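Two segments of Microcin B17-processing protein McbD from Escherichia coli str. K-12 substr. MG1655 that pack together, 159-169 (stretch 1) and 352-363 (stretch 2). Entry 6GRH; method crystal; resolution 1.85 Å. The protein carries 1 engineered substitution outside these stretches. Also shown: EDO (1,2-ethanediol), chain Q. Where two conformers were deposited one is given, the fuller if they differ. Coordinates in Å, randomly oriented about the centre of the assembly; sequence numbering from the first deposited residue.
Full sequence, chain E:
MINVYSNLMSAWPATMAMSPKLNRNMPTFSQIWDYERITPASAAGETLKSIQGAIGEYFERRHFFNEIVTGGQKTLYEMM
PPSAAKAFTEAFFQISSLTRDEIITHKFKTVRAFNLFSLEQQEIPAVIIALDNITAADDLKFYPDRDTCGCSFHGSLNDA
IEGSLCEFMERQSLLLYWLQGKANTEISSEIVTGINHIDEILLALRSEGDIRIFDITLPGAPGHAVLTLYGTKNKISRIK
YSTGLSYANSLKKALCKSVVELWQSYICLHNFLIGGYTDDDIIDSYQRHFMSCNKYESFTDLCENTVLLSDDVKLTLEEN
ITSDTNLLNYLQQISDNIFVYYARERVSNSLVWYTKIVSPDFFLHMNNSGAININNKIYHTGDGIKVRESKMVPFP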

# COMPACT_ATOMS: atom_id res chain seq x y z
N ASP E 159 -6.67 40.31 -12.19
CA ASP E 159 -6.03 39.31 -13.05
C ASP E 159 -6.88 38.96 -14.29
O ASP E 159 -6.33 38.76 -15.37
CB ASP E 159 -5.66 38.05 -12.27
CG ASP E 159 -4.55 38.29 -11.26
OD1 ASP E 159 -3.78 39.26 -11.37
OD2 ASP E 159 -4.44 37.49 -10.32
N ALA E 160 -8.20 38.92 -14.16
CA ALA E 160 -9.06 38.64 -15.33
C ALA E 160 -8.95 39.82 -16.32
O ALA E 160 -8.75 39.59 -17.52
CB ALA E 160 -10.52 38.36 -14.93
N ILE E 161 -9.06 41.04 -15.81
CA ILE E 161 -8.92 42.25 -16.65
C ILE E 161 -7.55 42.28 -17.35
O ILE E 161 -7.47 42.51 -18.56
CB ILE E 161 -9.16 43.58 -15.88
CG1 ILE E 161 -10.61 43.67 -15.43
CG2 ILE E 161 -8.85 44.79 -16.76
CD1 ILE E 161 -10.90 44.76 -14.40
N GLU E 162 -6.48 42.05 -16.59
CA GLU E 162 -5.12 41.90 -17.14
C GLU E 162 -5.04 40.84 -18.25
O GLU E 162 -4.46 41.10 -19.31
CB GLU E 162 -4.13 41.56 -16.02
CG GLU E 162 -2.67 41.77 -16.34
CD GLU E 162 -1.79 41.85 -15.09
OE1 GLU E 162 -2.22 41.39 -14.00
OE2 GLU E 162 -0.67 42.39 -15.19
N GLY E 163 -5.66 39.67 -18.03
CA GLY E 163 -5.70 38.62 -19.03
C GLY E 163 -6.48 39.06 -20.28
O GLY E 163 -6.07 38.78 -21.40
N SER E 164 -7.62 39.72 -20.08
CA SER E 164 -8.42 40.23 -21.19
C SER E 164 -7.66 41.31 -21.97
O SER E 164 -7.64 41.30 -23.19
CB SER E 164 -9.75 40.78 -20.69
OG SER E 164 -10.62 39.70 -20.40
N LEU E 165 -7.02 42.23 -21.26
CA LEU E 165 -6.18 43.27 -21.89
C LEU E 165 -5.07 42.68 -22.75
O LEU E 165 -4.80 43.20 -23.84
CB LEU E 165 -5.53 44.16 -20.85
CG LEU E 165 -6.32 45.36 -20.35
CD1 LEU E 165 -5.55 46.02 -19.20
CD2 LEU E 165 -6.54 46.37 -21.47
N CYS E 166 -4.40 41.64 -22.24
CA CYS E 166 -3.33 40.98 -22.97
C CYS E 166 -3.85 40.36 -24.26
O CYS E 166 -3.31 40.58 -25.33
CB CYS E 166 -2.61 39.94 -22.10
SG CYS E 166 -1.55 40.72 -20.84
N GLU E 167 -4.96 39.64 -24.17
CA GLU E 167 -5.55 39.07 -25.36
C GLU E 167 -6.03 40.13 -26.35
O GLU E 167 -5.83 39.96 -27.54
CB GLU E 167 -6.72 38.14 -25.02
CG GLU E 167 -7.10 37.29 -26.20
CD GLU E 167 -7.86 36.07 -25.78
OE1 GLU E 167 -7.22 35.16 -25.18
OE2 GLU E 167 -9.09 36.04 -26.02
N PHE E 168 -6.64 41.20 -25.85
CA PHE E 168 -7.07 42.35 -26.68
C PHE E 168 -5.88 42.92 -27.44
O PHE E 168 -5.95 43.12 -28.65
CB PHE E 168 -7.71 43.42 -25.79
CG PHE E 168 -8.20 44.65 -26.53
CD1 PHE E 168 -9.44 44.65 -27.16
CD2 PHE E 168 -7.43 45.81 -26.55
CE1 PHE E 168 -9.90 45.79 -27.80
CE2 PHE E 168 -7.89 46.95 -27.20
CZ PHE E 168 -9.14 46.93 -27.82
N MET E 169 -4.80 43.19 -26.71
CA MET E 169 -3.57 43.66 -27.34
C MET E 169 -3.08 42.68 -28.39
O MET E 169 -2.71 43.09 -29.49
CB MET E 169 -2.47 43.90 -26.29
CG MET E 169 -2.48 45.30 -25.74
SD MET E 169 -2.30 46.45 -27.11
CE MET E 169 -3.59 47.60 -26.69
N VAL E 352 -14.74 33.64 -8.65
CA VAL E 352 -14.07 33.54 -9.95
C VAL E 352 -14.75 34.54 -10.88
O VAL E 352 -15.94 34.85 -10.70
CB VAL E 352 -14.07 32.11 -10.51
CG1 VAL E 352 -13.37 31.15 -9.52
CG2 VAL E 352 -15.49 31.60 -10.89
N TRP E 353 -13.98 35.02 -11.87
CA TRP E 353 -14.30 36.18 -12.71
C TRP E 353 -14.20 35.81 -14.17
O TRP E 353 -13.23 35.15 -14.59
CB TRP E 353 -13.34 37.31 -12.40
CG TRP E 353 -13.56 37.80 -11.02
CD1 TRP E 353 -12.99 37.32 -9.88
CD2 TRP E 353 -14.48 38.80 -10.63
NE1 TRP E 353 -13.50 37.98 -8.80
CE2 TRP E 353 -14.43 38.89 -9.23
CE3 TRP E 353 -15.37 39.64 -11.33
CZ2 TRP E 353 -15.19 39.80 -8.51
CZ3 TRP E 353 -16.14 40.55 -10.61
CH2 TRP E 353 -16.03 40.63 -9.22
N TYR E 354 -15.19 36.23 -14.94
CA TYR E 354 -15.17 36.14 -16.39
C TYR E 354 -15.20 37.57 -16.89
O TYR E 354 -16.00 38.38 -16.38
CB TYR E 354 -16.40 35.40 -16.91
CG TYR E 354 -16.71 34.12 -16.19
CD1 TYR E 354 -17.46 34.12 -15.02
CD2 TYR E 354 -16.28 32.89 -16.69
CE1 TYR E 354 -17.76 32.92 -14.36
CE2 TYR E 354 -16.56 31.70 -16.04
CZ TYR E 354 -17.31 31.71 -14.89
OH TYR E 354 -17.61 30.52 -14.25
N THR E 355 -14.33 37.89 -17.84
CA THR E 355 -14.30 39.24 -18.39
C THR E 355 -14.11 39.18 -19.90
O THR E 355 -13.49 38.25 -20.41
CB THR E 355 -13.14 40.09 -17.83
OG1 THR E 355 -11.93 39.34 -17.89
CG2 THR E 355 -13.41 40.51 -16.39
N LYS E 356 -14.60 40.21 -20.58
CA LYS E 356 -14.26 40.44 -21.99
C LYS E 356 -14.12 41.94 -22.22
O LYS E 356 -15.01 42.72 -21.87
CB LYS E 356 -15.32 39.87 -22.94
CG LYS E 356 -14.98 39.97 -24.44
CD LYS E 356 -16.18 39.57 -25.27
CE LYS E 356 -16.04 39.74 -26.78
NZ LYS E 356 -15.20 38.66 -27.36
N ILE E 357 -12.98 42.32 -22.78
CA ILE E 357 -12.73 43.68 -23.16
C ILE E 357 -13.15 43.86 -24.60
O ILE E 357 -12.70 43.12 -25.47
CB ILE E 357 -11.26 44.09 -22.90
CG1 ILE E 357 -11.06 44.14 -21.38
CG2 ILE E 357 -11.00 45.45 -23.53
CD1 ILE E 357 -9.72 44.59 -20.90
N VAL E 358 -14.02 44.85 -24.80
CA VAL E 358 -14.72 45.15 -26.05
C VAL E 358 -14.60 46.63 -26.35
O VAL E 358 -14.85 47.46 -25.48
CB VAL E 358 -16.24 44.87 -25.93
CG1 VAL E 358 -16.97 45.24 -27.22
CG2 VAL E 358 -16.50 43.42 -25.59
N SER E 359 -14.26 46.96 -27.60
CA SER E 359 -14.34 48.33 -28.09
C SER E 359 -14.83 48.41 -29.55
O SER E 359 -14.22 47.83 -30.44
CB SER E 359 -12.99 49.02 -27.98
OG SER E 359 -13.10 50.37 -28.44
N PRO E 360 -15.92 49.17 -29.79
CA PRO E 360 -16.33 49.43 -31.20
C PRO E 360 -15.40 50.37 -31.97
O PRO E 360 -15.60 50.55 -33.17
CB PRO E 360 -17.72 50.06 -31.04
CG PRO E 360 -17.65 50.77 -29.72
CD PRO E 360 -16.80 49.88 -28.84
N ASP E 361 -14.43 50.99 -31.30
CA ASP E 361 -13.37 51.75 -31.96
C ASP E 361 -12.13 50.95 -32.37
O ASP E 361 -11.20 51.49 -32.99
CB ASP E 361 -12.97 52.93 -31.06
CG ASP E 361 -14.04 54.02 -31.05
OD1 ASP E 361 -14.70 54.23 -32.10
OD2 ASP E 361 -14.22 54.67 -29.99
N PHE E 362 -12.12 49.66 -32.04
CA PHE E 362 -11.11 48.73 -32.49
C PHE E 362 -11.87 47.61 -33.22
O PHE E 362 -13.12 47.66 -33.32
CB PHE E 362 -10.37 48.15 -31.27
CG PHE E 362 -9.45 49.12 -30.56
CD1 PHE E 362 -9.96 50.09 -29.70
CD2 PHE E 362 -8.08 49.04 -30.71
CE1 PHE E 362 -9.12 50.97 -29.04
CE2 PHE E 362 -7.23 49.92 -30.05
CZ PHE E 362 -7.75 50.88 -29.20
N PHE E 363 -11.15 46.62 -33.73
CA PHE E 363 -11.83 45.45 -34.30
C PHE E 363 -12.68 44.71 -33.26
O PHE E 363 -12.21 44.39 -32.18
CB PHE E 363 -10.83 44.51 -34.97
CG PHE E 363 -10.17 45.12 -36.16
CD1 PHE E 363 -10.85 45.17 -37.38
CD2 PHE E 363 -8.91 45.67 -36.07
CE1 PHE E 363 -10.26 45.74 -38.48
CE2 PHE E 363 -8.30 46.22 -37.17
CZ PHE E 363 -8.97 46.28 -38.38
C1 EDO Q . -11.67 36.53 -4.36
O1 EDO Q . -11.74 35.50 -5.35
C2 EDO Q . -12.43 37.76 -4.85
O2 EDO Q . -12.30 37.92 -6.27

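A helix laid across a β-strand must match two different repeats, and this pair from McbD illustrates the usual solution: one face of the helix, built from residues spaced three or four apart, meets alternate residues of the strand. Helix 159-169 and strand 352-358 run in broadly the same direction, their axes 37° apart and 7.6 Å at closest approach. On the strand, Trp353, Thr355 and Ile357 point toward the helix, whereas Tyr354, Lys356 and Val358 point away.

Along the helix, Ala160 comes first in the contact. Its CB points toward the strand where the backbones are close, the CA atoms of Ala160 and Thr355 lying 6.1 Å apart, and rests 3.9 Å from CB of Trp353. The indole then leads away from the helix, and its NE1 donates a hydrogen bond of 2.8 Å to O2 of a 1,2-ethanediol, probably from the crystallisation liquor. Ile161 contributes from the flank, its CG2 4.2 Å from CD1 of Ile357.

One turn on, Ser164 and Thr355 supply the polar element in an otherwise largely apolar contact. OG of Ser164 lies 2.9 Å from OG1 of Thr355, and that same OG1 is 3.2 Å from O of Ala160, a carbonyl already accepting the helical hydrogen bond from N of Ser164. The threonine hydroxyl thus has two oxygens within reach, and which receives its proton is left open.

Leu165 starts out away from the strand, but its side chain bends back, bringing CG to 3.5 Å from CD1 of Ile357. Phe168 completes the helical face. CG2 of Ile357 covers one face of its ring, 4.0 Å from CD1 of Phe168, while the edge of Phe168 is directed at the face of Phe362, centroids 5.0 Å apart and planes at 64°. The type I turn from Ser359 to Phe362 carries that second ring, extending the apolar packing beyond the strand.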